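Local coordinates for intergenic-region protein (Escherichia coli CFT073, PDB 2WJ9) that probably counters host DNA restriction as an ArdB-type antirestriction protein, inhibiting restriction enzymes, at residues A128-S131 with P132-G136; R164-A167 with L168-E172; P171-S174 with A175-I179. One frame throughout, in Å; residues are numbered along the deposited sequence.

In the fold
The three contacts illustrate how the ends of helices are finished. Contact 1 is buried and opens helix 132-151 directly off strand 126-130. Contact 2, partly buried, closes helix 154-168, and contact 3, lying at the surface, opens helix 173-180; these last two share P171 and E172 of the loop joining their helices. Their chemistry follows their place. A serine hydroxyl and a methionine thioether carry contact 1, irregular backbone bonds and an imidazole carry contact 2, and regular helical bonds carry contact 3. H170 and E172 reach from the loop to contact 1, so all three helix ends meet, while R164 and D165 of contact 2 also face the second subunit.

Contact 1 (A128-S131 with P132-G136)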
loop_
_atom_site.group_PDB
_atom_site.type_symbol
_atom_site.label_atom_id
_atom_site.label_comp_id
_atom_site.label_asym_id
_atom_site.label_seq_id
_atom_site.Cartn_x
_atom_site.Cartn_y
_atom_site.Cartn_z
ATOM N N ALA B 128 19.018 -16.119 -1.414
ATOM C CA ALA B 128 17.750 -16.736 -1.033
ATOM C C ALA B 128 17.297 -17.744 -2.080
ATOM O O ALA B 128 17.423 -17.503 -3.280
ATOM C CB ALA B 128 16.678 -15.676 -0.821
ATOM N N GLU B 129 16.770 -18.869 -1.601
ATOM C CA GLU B 129 16.247 -19.935 -2.446
ATOM C C GLU B 129 14.716 -19.873 -2.430
ATOM O O GLU B 129 14.115 -19.770 -1.367
ATOM C CB GLU B 129 16.741 -21.286 -1.934
ATOM C CG GLU B 129 16.545 -22.443 -2.895
ATOM C CD GLU B 129 17.281 -23.700 -2.468
ATOM O OE1 GLU B 129 18.030 -23.667 -1.459
ATOM O OE2 GLU B 129 17.106 -24.738 -3.142
ATOM N N MET B 130 14.095 -19.928 -3.604
ATOM C CA MET B 130 12.639 -19.795 -3.698
ATOM C C MET B 130 12.070 -20.339 -5.015
ATOM O O MET B 130 12.802 -20.577 -5.974
ATOM C CB MET B 130 12.222 -18.322 -3.500
ATOM C CG MET B 130 12.603 -17.364 -4.646
ATOM S SD MET B 130 12.388 -15.612 -4.221
ATOM C CE MET B 130 13.909 -15.381 -3.299
ATOM N N SER B 131 10.752 -20.518 -5.050
ATOM C CA SER B 131 10.060 -20.975 -6.260
ATOM C C SER B 131 10.174 -19.948 -7.389
ATOM O O SER B 131 10.387 -18.756 -7.130
ATOM C CB SER B 131 8.578 -21.248 -5.974
ATOM O OG SER B 131 7.890 -20.057 -5.625
ATOM N N PRO B 132 10.067 -20.404 -8.650
ATOM C CA PRO B 132 9.936 -19.443 -9.755
ATOM C C PRO B 132 8.849 -18.372 -9.543
ATOM O O PRO B 132 9.119 -17.191 -9.814
ATOM C CB PRO B 132 9.640 -20.344 -10.955
ATOM C CG PRO B 132 10.379 -21.615 -10.631
ATOM C CD PRO B 132 10.154 -21.793 -9.150
ATOM N N GLU B 133 7.664 -18.757 -9.054
ATOM C CA GLU B 133 6.600 -17.761 -8.748
ATOM C C GLU B 133 7.102 -16.678 -7.801
ATOM O O GLU B 133 6.924 -15.481 -8.063
ATOM C CB GLU B 133 5.299 -18.361 -8.131
ATOM C CG GLU B 133 4.079 -17.343 -8.200
ATOM C CD GLU B 133 3.055 -17.360 -7.030
ATOM O OE1 GLU B 133 3.226 -18.090 -6.035
ATOM O OE2 GLU B 133 2.041 -16.598 -7.120
ATOM N N ALA B 134 7.701 -17.097 -6.686
ATOM C CA ALA B 134 8.173 -16.147 -5.671
ATOM C C ALA B 134 9.270 -15.210 -6.201
ATOM O O ALA B 134 9.277 -14.012 -5.894
ATOM C CB ALA B 134 8.641 -16.880 -4.421
ATOM N N ALA B 135 10.193 -15.759 -6.994
ATOM C CA ALA B 135 11.204 -14.946 -7.686
ATOM C C ALA B 135 10.585 -13.834 -8.546
ATOM O O ALA B 135 11.028 -12.681 -8.504
ATOM C CB ALA B 135 12.097 -15.835 -8.540
ATOM N N GLY B 136 9.561 -14.182 -9.323
ATOM C CA GLY B 136 8.840 -13.204 -10.136
ATOM C C GLY B 136 8.183 -12.102 -9.307
ATOM O O GLY B 136 8.222 -10.917 -9.676
#
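S131 and A134 meet in a serine N-cap at the start of helix 132-151, a worked example of how a side chain can stand in for a missing helical acceptor. The hydroxyl oxygen S131 OG accepts from the backbone amide A134 N over 3.2 Å, with an N-H...O angle of 163°. The main chain of the same residue begins the regular pattern: A135 N donates to S131 O at 3.0 Å, nearly straight. S131 thus serves two successive amides of the first turn, one through its side chain and one through its carbonyl.

The hydroxyl reaches its partner because chi1 of 65° sets OG between the backbone N and the carbonyl carbon, where S131 OG also touches A134 CB at 3.5 Å. P132, next in sequence, takes the first helical position, where its ring nitrogen has no N-H to satisfy.

M130, the last residue of strand 126-130, lays its side chain against the same turn. Its CB points toward the helix, and M130 SD comes alongside the backbone, 3.5 Å from A135 N. The contact between M130 SD and the methyl A134 CB is 4.0 Å. The short segments 128-130 and 132-136 run at 122° to each other, and the thioether packs between the strand end and the first turn, against A134 and A135.

Further out, L119 of the paired strand and A175 of helix 173-180 touch the M130 side chain. E172, from the loop before that helix, makes a hydrogen bond to the capping hydroxyl, its OE2 meeting S131 OG.

Contact 2 (R164-A167 with L168-E172); sequences RDYA and LQHPE
L168 N donates to R164 O at 2.9 Å, a helical i to i+4 bond near the C-terminal end of helix 154-168. Beyond it the backbone pattern changes. Q169 N lies 3.2 Å from both D165 O, a weak bond, and Y166 O, while H170 N turns to A167 O at 3.1 Å. Q169 N is thus shared between i+4 and i+3 acceptors, and H170 N goes to the i+3 one, as in a 3-10-like last turn.

Van der Waals contacts are looser. L168 CD1 rests 4.2 Å from R164 CG, the leucine crossing the extended arginine chain at a slant, and Y166 CE2 lies near the plane of the imidazole, at its edge by H170 CD2.

The charged ends are buried in the interface with the second subunit: R164 and D165 each form a salt bridge with the reciprocal residue there, and R164 NE also bonds T41 O of that subunit.

On the loop side, E172 N donates to H170 ND1 at 3.0 Å and 161°, while H170 NE2 bonds E133 OE1 of helix 132-151. With ND1 used as an acceptor, the imidazole probably carries its proton on NE2, facing a carboxylate that would stabilise it there.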
loop_
_atom_site.group_PDB
_atom_site.type_symbol
_atom_site.label_atom_id
_atom_site.label_comp_id
_atom_site.label_asym_id
_atom_site.label_seq_id
_atom_site.Cartn_x
_atom_site.Cartn_y
_atom_site.Cartn_z
ATOM N N ARG B 164 3.087 -5.806 -2.481
ATOM C CA ARG B 164 3.725 -6.018 -1.183
ATOM C C ARG B 164 2.790 -6.756 -0.219
ATOM O O ARG B 164 3.218 -7.664 0.475
ATOM C CB ARG B 164 4.210 -4.684 -0.578
ATOM C CG ARG B 164 4.814 -4.747 0.836
ATOM C CD ARG B 164 5.301 -3.338 1.225
ATOM N NE ARG B 164 5.750 -3.166 2.609
ATOM C CZ ARG B 164 5.064 -2.579 3.592
ATOM N NH1 ARG B 164 3.834 -2.111 3.400
ATOM N NH2 ARG B 164 5.619 -2.461 4.791
ATOM N N ASP B 165 1.507 -6.379 -0.191
ATOM C CA ASP B 165 0.535 -7.081 0.671
ATOM C C ASP B 165 0.377 -8.562 0.303
ATOM O O ASP B 165 0.305 -9.414 1.184
ATOM C CB ASP B 165 -0.844 -6.408 0.623
ATOM C CG ASP B 165 -0.963 -5.213 1.549
ATOM O OD1 ASP B 165 0.023 -4.839 2.229
ATOM O OD2 ASP B 165 -2.081 -4.646 1.607
ATOM N N TYR B 166 0.323 -8.858 -0.991
ATOM C CA TYR B 166 0.297 -10.245 -1.473
ATOM C C TYR B 166 1.553 -11.016 -1.029
ATOM O O TYR B 166 1.455 -12.185 -0.606
ATOM C CB TYR B 166 0.149 -10.273 -2.997
ATOM C CG TYR B 166 -0.009 -11.655 -3.590
ATOM C CD1 TYR B 166 -1.116 -12.444 -3.293
ATOM C CD2 TYR B 166 0.933 -12.168 -4.476
ATOM C CE1 TYR B 166 -1.269 -13.704 -3.845
ATOM C CE2 TYR B 166 0.787 -13.426 -5.026
ATOM C CZ TYR B 166 -0.317 -14.193 -4.712
ATOM O OH TYR B 166 -0.475 -15.453 -5.258
ATOM N N ALA B 167 2.716 -10.355 -1.105
ATOM C CA ALA B 167 3.989 -10.941 -0.649
ATOM C C ALA B 167 3.969 -11.214 0.855
ATOM O O ALA B 167 4.471 -12.247 1.312
ATOM C CB ALA B 167 5.160 -10.027 -0.997
ATOM N N LEU B 168 3.370 -10.294 1.619
ATOM C CA LEU B 168 3.297 -10.441 3.071
ATOM C C LEU B 168 2.424 -11.624 3.493
ATOM O O LEU B 168 2.593 -12.136 4.593
ATOM C CB LEU B 168 2.815 -9.139 3.737
ATOM C CG LEU B 168 3.853 -8.004 3.745
ATOM C CD1 LEU B 168 3.223 -6.663 4.161
ATOM C CD2 LEU B 168 5.025 -8.344 4.653
ATOM N N GLN B 169 1.503 -12.048 2.627
ATOM C CA GLN B 169 0.634 -13.198 2.901
ATOM C C GLN B 169 1.155 -14.510 2.293
ATOM O O GLN B 169 0.576 -15.571 2.526
ATOM C CB GLN B 169 -0.783 -12.941 2.373
ATOM C CG GLN B 169 -1.523 -11.787 3.068
ATOM C CD GLN B 169 -2.970 -11.637 2.627
ATOM O OE1 GLN B 169 -3.479 -12.400 1.798
ATOM N NE2 GLN B 169 -3.653 -10.651 3.205
ATOM N N HIS B 170 2.236 -14.426 1.517
ATOM C CA HIS B 170 2.733 -15.553 0.700
ATOM C C HIS B 170 3.483 -16.577 1.555
ATOM O O HIS B 170 4.168 -16.195 2.497
ATOM C CB HIS B 170 3.659 -15.009 -0.397
ATOM C CG HIS B 170 3.885 -15.956 -1.537
ATOM N ND1 HIS B 170 4.857 -16.933 -1.515
ATOM C CD2 HIS B 170 3.289 -16.049 -2.752
ATOM C CE1 HIS B 170 4.831 -17.607 -2.652
ATOM N NE2 HIS B 170 3.884 -17.095 -3.418
ATOM N N PRO B 171 3.358 -17.884 1.232
ATOM C CA PRO B 171 4.113 -18.916 1.963
ATOM C C PRO B 171 5.626 -18.705 1.976
ATOM O O PRO B 171 6.289 -19.130 2.914
ATOM C CB PRO B 171 3.784 -20.216 1.219
ATOM C CG PRO B 171 2.601 -19.936 0.392
ATOM C CD PRO B 171 2.486 -18.460 0.190
ATOM N N GLU B 172 6.148 -18.060 0.934
ATOM C CA GLU B 172 7.576 -17.746 0.819
ATOM C C GLU B 172 7.887 -16.270 1.105
ATOM O O GLU B 172 8.869 -15.725 0.595
ATOM C CB GLU B 172 8.079 -18.139 -0.574
ATOM C CG GLU B 172 7.900 -19.615 -0.872
ATOM C CD GLU B 172 8.338 -19.972 -2.266
ATOM O OE1 GLU B 172 9.565 -20.075 -2.504
ATOM O OE2 GLU B 172 7.453 -20.165 -3.125
#

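Contact 3 (P171-S174 with A175-I179)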
loop_
_atom_site.group_PDB
_atom_site.type_symbol
_atom_site.label_atom_id
_atom_site.label_comp_id
_atom_site.label_asym_id
_atom_site.label_seq_id
_atom_site.Cartn_x
_atom_site.Cartn_y
_atom_site.Cartn_z
ATOM N N PRO B 171 3.358 -17.884 1.232
ATOM C CA PRO B 171 4.113 -18.916 1.963
ATOM C C PRO B 171 5.626 -18.705 1.976
ATOM O O PRO B 171 6.289 -19.130 2.914
ATOM C CB PRO B 171 3.784 -20.216 1.219
ATOM C CG PRO B 171 2.601 -19.936 0.392
ATOM C CD PRO B 171 2.486 -18.460 0.190
ATOM N N GLU B 172 6.148 -18.060 0.934
ATOM C CA GLU B 172 7.576 -17.746 0.819
ATOM C C GLU B 172 7.887 -16.270 1.105
ATOM O O GLU B 172 8.869 -15.725 0.595
ATOM C CB GLU B 172 8.079 -18.139 -0.574
ATOM C CG GLU B 172 7.900 -19.615 -0.872
ATOM C CD GLU B 172 8.338 -19.972 -2.266
ATOM O OE1 GLU B 172 9.565 -20.075 -2.504
ATOM O OE2 GLU B 172 7.453 -20.165 -3.125
ATOM N N CYS B 173 7.053 -15.633 1.928
ATOM C CA CYS B 173 7.260 -14.239 2.336
ATOM C C CYS B 173 8.674 -13.977 2.865
ATOM O O CYS B 173 9.287 -12.972 2.523
ATOM C CB CYS B 173 6.244 -13.840 3.410
ATOM S SG CYS B 173 6.398 -12.137 4.021
ATOM N N SER B 174 9.174 -14.879 3.706
ATOM C CA SER B 174 10.482 -14.691 4.339
ATOM C C SER B 174 11.583 -14.542 3.292
ATOM O O SER B 174 12.404 -13.627 3.375
ATOM C CB SER B 174 10.804 -15.844 5.295
ATOM O OG SER B 174 10.783 -17.094 4.628
ATOM N N ALA B 175 11.592 -15.436 2.306
ATOM C CA ALA B 175 12.584 -15.384 1.226
ATOM C C ALA B 175 12.409 -14.142 0.340
ATOM O O ALA B 175 13.384 -13.503 -0.040
ATOM C CB ALA B 175 12.532 -16.660 0.387
ATOM N N ILE B 176 11.163 -13.792 0.019
ATOM C CA ILE B 176 10.894 -12.613 -0.817
ATOM C C ILE B 176 11.396 -11.341 -0.126
ATOM O O ILE B 176 12.075 -10.524 -0.741
ATOM C CB ILE B 176 9.387 -12.466 -1.138
ATOM C CG1 ILE B 176 8.899 -13.634 -1.998
ATOM C CG2 ILE B 176 9.089 -11.109 -1.832
ATOM C CD1 ILE B 176 7.371 -13.782 -2.054
ATOM N N MET B 177 11.075 -11.192 1.158
ATOM C CA MET B 177 11.452 -9.994 1.911
ATOM C C MET B 177 12.956 -9.939 2.145
ATOM O O MET B 177 13.530 -8.860 2.234
ATOM C CB MET B 177 10.714 -9.934 3.247
ATOM C CG MET B 177 9.234 -9.640 3.094
ATOM S SD MET B 177 8.951 -7.968 2.469
ATOM C CE MET B 177 7.440 -8.206 1.575
ATOM N N ARG B 178 13.590 -11.105 2.233
ATOM C CA ARG B 178 15.047 -11.182 2.413
ATOM C C ARG B 178 15.779 -10.647 1.184
ATOM O O ARG B 178 16.739 -9.885 1.302
ATOM C CB ARG B 178 15.476 -12.626 2.707
ATOM C CG ARG B 178 16.968 -12.905 2.593
ATOM C CD ARG B 178 17.314 -14.238 3.262
ATOM N NE ARG B 178 18.736 -14.555 3.200
ATOM C CZ ARG B 178 19.678 -13.988 3.948
ATOM N NH1 ARG B 178 19.370 -13.044 4.835
ATOM N NH2 ARG B 178 20.944 -14.367 3.806
ATOM N N ILE B 179 15.318 -11.053 0.006
ATOM C CA ILE B 179 15.998 -10.690 -1.232
ATOM C C ILE B 179 15.818 -9.209 -1.579
ATOM O O ILE B 179 16.730 -8.591 -2.125
ATOM C CB ILE B 179 15.591 -11.624 -2.414
ATOM C CG1 ILE B 179 16.682 -11.649 -3.493
ATOM C CG2 ILE B 179 14.260 -11.213 -3.000
ATOM C CD1 ILE B 179 17.955 -12.374 -3.069
#
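The opening turn of helix 173-180 shows how quickly a short helix settles into regular geometry, beginning with I176 and E172. E172 is the N-cap residue, and its carbonyl receives the first bond: I176 N donates to E172 O at 3.1 Å, with an N-H...O angle of 166°. M177 N follows to C173 O at 2.9 Å, equally straight. R178 N to S174 O spans 3.0 Å but is more bent.

Side-chain carbons lie against these carbonyl oxygens. I176 turns CG1 beside its own backbone N (chi1 -65°), and this branch lies against the carbonyl of the N-cap residue, with I176 CG1 3.3 Å from E172 O. M177 treats the next carbonyl alike, M177 CG sitting 3.4 Å from C173 O. R178 keeps to the S174 carbonyl with its CB alone, at 3.3 Å between R178 CB and S174 O, before its extended chain leaves to bond R127 O of strand 126-130 through NE.

One apolar pair bridges i to i+4 along the helix: C173 SG touches M177 CG at 3.9 Å. The sulfur is swung away from the backbone N (chi1 179°), alongside the bent methionine chain. It is linked covalently to a beta-mercaptoethanol, probably from the crystallisation liquor. Beyond them, L168 of helix 154-168 borders both residues, and T41 of the second subunit packs on M177.

I176 faces inward, onto A134 and L141 of helix 132-151, whereas S174 lies exposed. The consecutive i to i+4 bonds are those of any alpha-helix; the division between inward I176 and exposed S174 is typical of an amphipathic one laid on the protein surface.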